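Local coordinates for naphthalene dioxygenase large subunit (Rhodococcus sp., PDB 2B1X), which is the large subunit of a Rieske-type ring-hydroxylating dioxygenase and carries a [2Fe-2S] cluster and a mononuclear iron, at residues Ile199-Phe210 / Glu369-Thr380. Sequence-based numbering, arbitrary orientation.
Sequences IDANWKLGADNF and EQDDAENWRSIT. With FE (Fe (III) ion), chain G.
Trp376 projects from helix 369-380 across Leu205, Gly206 and Asn209 of helix 204-210, its CG anti to the carbonyl carbon (chi1 -53°). Its CB packs on Ala201 CB at 3.6 Å, where a small residue lets the backbones close in. CG and CD1 lie under Leu205 CB. Farther out, the six-membered ring offers its face to Gly206 CA, 3.9 Å from the ring centroid in a CH-pi contact; without a side chain, Gly206 brings its backbone directly onto the indole. CZ2 ends against Asn209 CB, while NE1 and Asn209 ND2 are both hydrogen-bonded to Tyr110 OH of the second subunit.

Next along the helix, Arg377 grips Asp200 side-on: NE reaches OD1 at 2.8 Å, nearly straight at 168°, and NH2 takes OD2 at 2.9 Å. NH1 turns to Glu374, extending the salt-bridge network. Thr380 OG1 gives its proton to Trp376 O and accepts Asn202 N at 3.1 Å, linking loop to helix.

Asp372 chelates the iron through both oxygens, with His216 and His221 completing the protein ligands; Asn209 OD1 accepts from an iron-bound water. In this catalytic domain Ile199 ends strand 188-199, outermost in its sheet within this chain, neighbouring strand 333-343 touches Trp376 through Met334, and helix 422-436 packs against helix 204-210.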
loop_
_atom_site.group_PDB
_atom_site.type_symbol
_atom_site.label_atom_id
_atom_site.label_comp_id
_atom_site.label_asym_id
_atom_site.label_seq_id
_atom_site.Cartn_x
_atom_site.Cartn_y
_atom_site.Cartn_z
ATOM N N ILE A 199 4.048 -10.766 8.835
ATOM C CA ILE A 199 4.720 -11.655 7.885
ATOM C C ILE A 199 3.710 -11.795 6.738
ATOM O O ILE A 199 2.533 -12.077 6.982
ATOM C CB ILE A 199 5.063 -13.064 8.511
ATOM C CG1 ILE A 199 6.100 -12.967 9.648
ATOM C CG2 ILE A 199 5.651 -14.005 7.438
ATOM C CD1 ILE A 199 6.386 -14.365 10.315
ATOM N N ASP A 200 4.163 -11.605 5.500
ATOM C CA ASP A 200 3.313 -11.826 4.334
ATOM C C ASP A 200 3.166 -13.332 4.032
ATOM O O ASP A 200 3.615 -13.807 2.988
ATOM C CB ASP A 200 3.820 -11.004 3.120
ATOM C CG ASP A 200 5.360 -11.075 2.936
ATOM O OD1 ASP A 200 6.098 -11.375 3.917
ATOM O OD2 ASP A 200 5.903 -10.833 1.823
ATOM N N ALA A 201 2.555 -14.084 4.978
ATOM C CA ALA A 201 2.266 -15.510 4.820
ATOM C C ALA A 201 0.883 -15.819 5.390
ATOM O O ALA A 201 0.354 -15.083 6.246
ATOM C CB ALA A 201 3.321 -16.346 5.576
ATOM N N ASN A 202 0.298 -16.937 4.973
ATOM C CA ASN A 202 -0.945 -17.381 5.586
ATOM C C ASN A 202 -0.647 -17.939 6.984
ATOM O O ASN A 202 0.375 -18.648 7.183
ATOM C CB ASN A 202 -1.645 -18.437 4.726
ATOM C CG ASN A 202 -3.065 -18.717 5.202
ATOM O OD1 ASN A 202 -3.318 -19.712 5.850
ATOM N ND2 ASN A 202 -3.985 -17.831 4.881
ATOM N N TRP A 203 -1.512 -17.616 7.959
ATOM C CA TRP A 203 -1.348 -18.113 9.335
ATOM C C TRP A 203 -1.188 -19.639 9.502
ATOM O O TRP A 203 -0.465 -20.127 10.410
ATOM C CB TRP A 203 -2.538 -17.598 10.183
ATOM C CG TRP A 203 -3.881 -18.252 9.885
ATOM C CD1 TRP A 203 -4.815 -17.859 8.949
ATOM C CD2 TRP A 203 -4.410 -19.417 10.502
ATOM N NE1 TRP A 203 -5.900 -18.708 8.971
ATOM C CE2 TRP A 203 -5.672 -19.683 9.908
ATOM C CE3 TRP A 203 -3.930 -20.307 11.477
ATOM C CZ2 TRP A 203 -6.468 -20.771 10.294
ATOM C CZ3 TRP A 203 -4.725 -21.363 11.863
ATOM C CH2 TRP A 203 -5.975 -21.591 11.273
ATOM N N LYS A 204 -1.866 -20.407 8.650
ATOM C CA LYS A 204 -1.886 -21.871 8.766
ATOM C C LYS A 204 -0.512 -22.486 8.615
ATOM O O LYS A 204 -0.262 -23.581 9.117
ATOM C CB LYS A 204 -2.861 -22.519 7.747
ATOM C CG LYS A 204 -4.358 -22.362 8.085
ATOM C CD LYS A 204 -5.325 -23.037 7.032
ATOM C CE LYS A 204 -5.167 -22.425 5.640
ATOM N NZ LYS A 204 -5.637 -20.942 5.653
ATOM N N LEU A 205 0.397 -21.806 7.924
ATOM C CA LEU A 205 1.729 -22.344 7.709
ATOM C C LEU A 205 2.542 -22.372 9.002
ATOM O O LEU A 205 3.368 -23.276 9.177
ATOM C CB LEU A 205 2.464 -21.559 6.610
ATOM C CG LEU A 205 1.838 -21.559 5.191
ATOM C CD1 LEU A 205 2.558 -20.594 4.252
ATOM C CD2 LEU A 205 1.946 -22.988 4.640
ATOM N N GLY A 206 2.355 -21.366 9.877
ATOM C CA GLY A 206 2.924 -21.384 11.219
ATOM C C GLY A 206 2.289 -22.488 12.060
ATOM O O GLY A 206 2.971 -23.261 12.723
ATOM N N ALA A 207 0.969 -22.585 12.010
ATOM C CA ALA A 207 0.276 -23.606 12.777
ATOM C C ALA A 207 0.687 -25.045 12.360
ATOM O O ALA A 207 0.963 -25.912 13.227
ATOM C CB ALA A 207 -1.233 -23.378 12.652
ATOM N N ASP A 208 0.774 -25.275 11.048
ATOM C CA ASP A 208 1.207 -26.553 10.425
ATOM C C ASP A 208 2.624 -26.948 10.876
ATOM O O ASP A 208 2.917 -28.120 11.188
ATOM C CB ASP A 208 1.177 -26.369 8.875
ATOM C CG ASP A 208 1.724 -27.567 8.092
ATOM O OD1 ASP A 208 2.923 -27.548 7.642
ATOM O OD2 ASP A 208 1.022 -28.576 7.847
ATOM N N ASN A 209 3.508 -25.958 10.915
ATOM C CA ASN A 209 4.886 -26.166 11.297
ATOM C C ASN A 209 5.036 -26.619 12.752
ATOM O O ASN A 209 5.733 -27.617 13.036
ATOM C CB ASN A 209 5.698 -24.896 10.994
ATOM C CG ASN A 209 7.158 -25.028 11.386
ATOM O OD1 ASN A 209 7.467 -24.997 12.548
ATOM N ND2 ASN A 209 8.050 -25.192 10.410
ATOM N N PHE A 210 4.377 -25.916 13.672
ATOM C CA PHE A 210 4.511 -26.230 15.084
ATOM C C PHE A 210 3.673 -27.431 15.500
ATOM O O PHE A 210 4.033 -28.047 16.459
ATOM C CB PHE A 210 4.205 -25.017 16.011
ATOM C CG PHE A 210 5.393 -24.143 16.282
ATOM C CD1 PHE A 210 5.910 -23.317 15.283
ATOM C CD2 PHE A 210 6.042 -24.186 17.521
ATOM C CE1 PHE A 210 7.024 -22.494 15.516
ATOM C CE2 PHE A 210 7.201 -23.385 17.774
ATOM C CZ PHE A 210 7.697 -22.542 16.756
ATOM N N GLU A 369 13.855 -18.557 13.705
ATOM C CA GLU A 369 12.548 -18.091 13.248
ATOM C C GLU A 369 12.639 -17.187 12.009
ATOM O O GLU A 369 11.733 -17.191 11.190
ATOM C CB GLU A 369 11.742 -17.418 14.366
ATOM C CG GLU A 369 10.281 -17.182 14.008
ATOM C CD GLU A 369 9.331 -17.614 15.130
ATOM O OE1 GLU A 369 9.387 -16.992 16.228
ATOM O OE2 GLU A 369 8.519 -18.570 14.901
ATOM N N GLN A 370 13.727 -16.438 11.853
ATOM C CA GLN A 370 13.816 -15.594 10.670
ATOM C C GLN A 370 13.775 -16.409 9.375
ATOM O O GLN A 370 13.199 -15.947 8.391
ATOM C CB GLN A 370 15.016 -14.635 10.744
ATOM C CG GLN A 370 16.381 -15.286 10.660
ATOM C CD GLN A 370 17.476 -14.255 10.856
ATOM O OE1 GLN A 370 18.172 -13.901 9.892
ATOM N NE2 GLN A 370 17.624 -13.757 12.096
ATOM N N ASP A 371 14.351 -17.615 9.370
ATOM C CA ASP A 371 14.254 -18.486 8.189
ATOM C C ASP A 371 12.908 -19.160 8.032
ATOM O O ASP A 371 12.446 -19.386 6.897
ATOM C CB ASP A 371 15.324 -19.588 8.195
ATOM C CG ASP A 371 16.728 -19.062 7.997
ATOM O OD1 ASP A 371 16.959 -17.861 7.642
ATOM O OD2 ASP A 371 17.684 -19.810 8.184
ATOM N N ASP A 372 12.298 -19.549 9.164
ATOM C CA ASP A 372 10.914 -20.020 9.150
ATOM C C ASP A 372 10.025 -19.010 8.444
ATOM O O ASP A 372 9.236 -19.380 7.560
ATOM C CB ASP A 372 10.379 -20.307 10.577
ATOM C CG ASP A 372 11.008 -21.527 11.200
ATOM O OD1 ASP A 372 11.015 -22.602 10.545
ATOM O OD2 ASP A 372 11.551 -21.525 12.337
ATOM N N ALA A 373 10.166 -17.732 8.803
ATOM C CA ALA A 373 9.368 -16.691 8.183
ATOM C C ALA A 373 9.577 -16.617 6.667
ATOM O O ALA A 373 8.622 -16.434 5.905
ATOM C CB ALA A 373 9.646 -15.288 8.814
ATOM N N GLU A 374 10.835 -16.663 6.246
ATOM C CA GLU A 374 11.145 -16.615 4.825
ATOM C C GLU A 374 10.465 -17.776 4.083
ATOM O O GLU A 374 9.859 -17.572 3.021
ATOM C CB GLU A 374 12.651 -16.580 4.584
ATOM C CG GLU A 374 13.055 -16.676 3.108
ATOM C CD GLU A 374 12.864 -15.391 2.294
ATOM O OE1 GLU A 374 12.497 -14.295 2.826
ATOM O OE2 GLU A 374 13.112 -15.459 1.073
ATOM N N ASN A 375 10.544 -18.972 4.640
ATOM C CA ASN A 375 9.872 -20.103 3.998
ATOM C C ASN A 375 8.349 -19.931 3.834
ATOM O O ASN A 375 7.796 -20.248 2.779
ATOM C CB ASN A 375 10.152 -21.409 4.737
ATOM C CG ASN A 375 11.629 -21.895 4.588
ATOM O OD1 ASN A 375 12.405 -21.388 3.782
ATOM N ND2 ASN A 375 11.989 -22.852 5.401
ATOM N N TRP A 376 7.672 -19.447 4.878
ATOM C CA TRP A 376 6.212 -19.322 4.829
ATOM C C TRP A 376 5.800 -18.261 3.849
ATOM O O TRP A 376 4.822 -18.444 3.181
ATOM C CB TRP A 376 5.571 -19.080 6.223
ATOM C CG TRP A 376 6.018 -20.140 7.240
ATOM C CD1 TRP A 376 6.302 -21.451 6.962
ATOM C CD2 TRP A 376 6.197 -19.982 8.659
ATOM N NE1 TRP A 376 6.705 -22.097 8.111
ATOM C CE2 TRP A 376 6.632 -21.229 9.171
ATOM C CE3 TRP A 376 6.038 -18.910 9.556
ATOM C CZ2 TRP A 376 6.891 -21.443 10.529
ATOM C CZ3 TRP A 376 6.344 -19.113 10.907
ATOM C CH2 TRP A 376 6.734 -20.365 11.381
ATOM N N ARG A 377 6.531 -17.138 3.779
ATOM C CA ARG A 377 6.145 -16.106 2.807
ATOM C C ARG A 377 6.355 -16.548 1.370
ATOM O O ARG A 377 5.553 -16.231 0.468
ATOM C CB ARG A 377 6.852 -14.770 3.091
ATOM C CG ARG A 377 8.389 -14.775 2.901
ATOM C CD ARG A 377 9.062 -13.588 3.625
ATOM N NE ARG A 377 8.616 -12.347 3.005
ATOM C CZ ARG A 377 9.230 -11.767 1.966
ATOM N NH1 ARG A 377 10.354 -12.286 1.451
ATOM N NH2 ARG A 377 8.724 -10.654 1.450
ATOM N N SER A 378 7.422 -17.320 1.155
ATOM C CA SER A 378 7.684 -17.892 -0.163
ATOM C C SER A 378 6.566 -18.854 -0.637
ATOM O O SER A 378 6.107 -18.737 -1.785
ATOM C CB SER A 378 9.039 -18.624 -0.149
ATOM O OG SER A 378 9.216 -19.395 -1.326
ATOM N N ILE A 379 6.184 -19.822 0.221
ATOM C CA ILE A 379 5.093 -20.756 -0.090
ATOM C C ILE A 379 3.832 -19.965 -0.413
ATOM O O ILE A 379 3.154 -20.219 -1.435
ATOM C CB ILE A 379 4.774 -21.626 1.138
ATOM C CG1 ILE A 379 5.953 -22.517 1.514
ATOM C CG2 ILE A 379 3.516 -22.495 0.896
ATOM C CD1 ILE A 379 5.713 -23.233 2.839
ATOM N N THR A 380 3.533 -18.976 0.438
ATOM C CA THR A 380 2.285 -18.207 0.297
ATOM C C THR A 380 2.212 -17.525 -1.060
ATOM O O THR A 380 1.192 -17.551 -1.695
ATOM C CB THR A 380 2.222 -17.162 1.438
ATOM O OG1 THR A 380 2.053 -17.886 2.665
ATOM C CG2 THR A 380 0.946 -16.308 1.334
HETATM FE FE FE G . 11.682 -23.841 12.438
HETATM O O HOH W 1 4.149 -13.831 0.199
HETATM O O HOH W 2 9.592 -23.573 13.305
HETATM O O HOH W 3 11.998 -24.782 14.417
#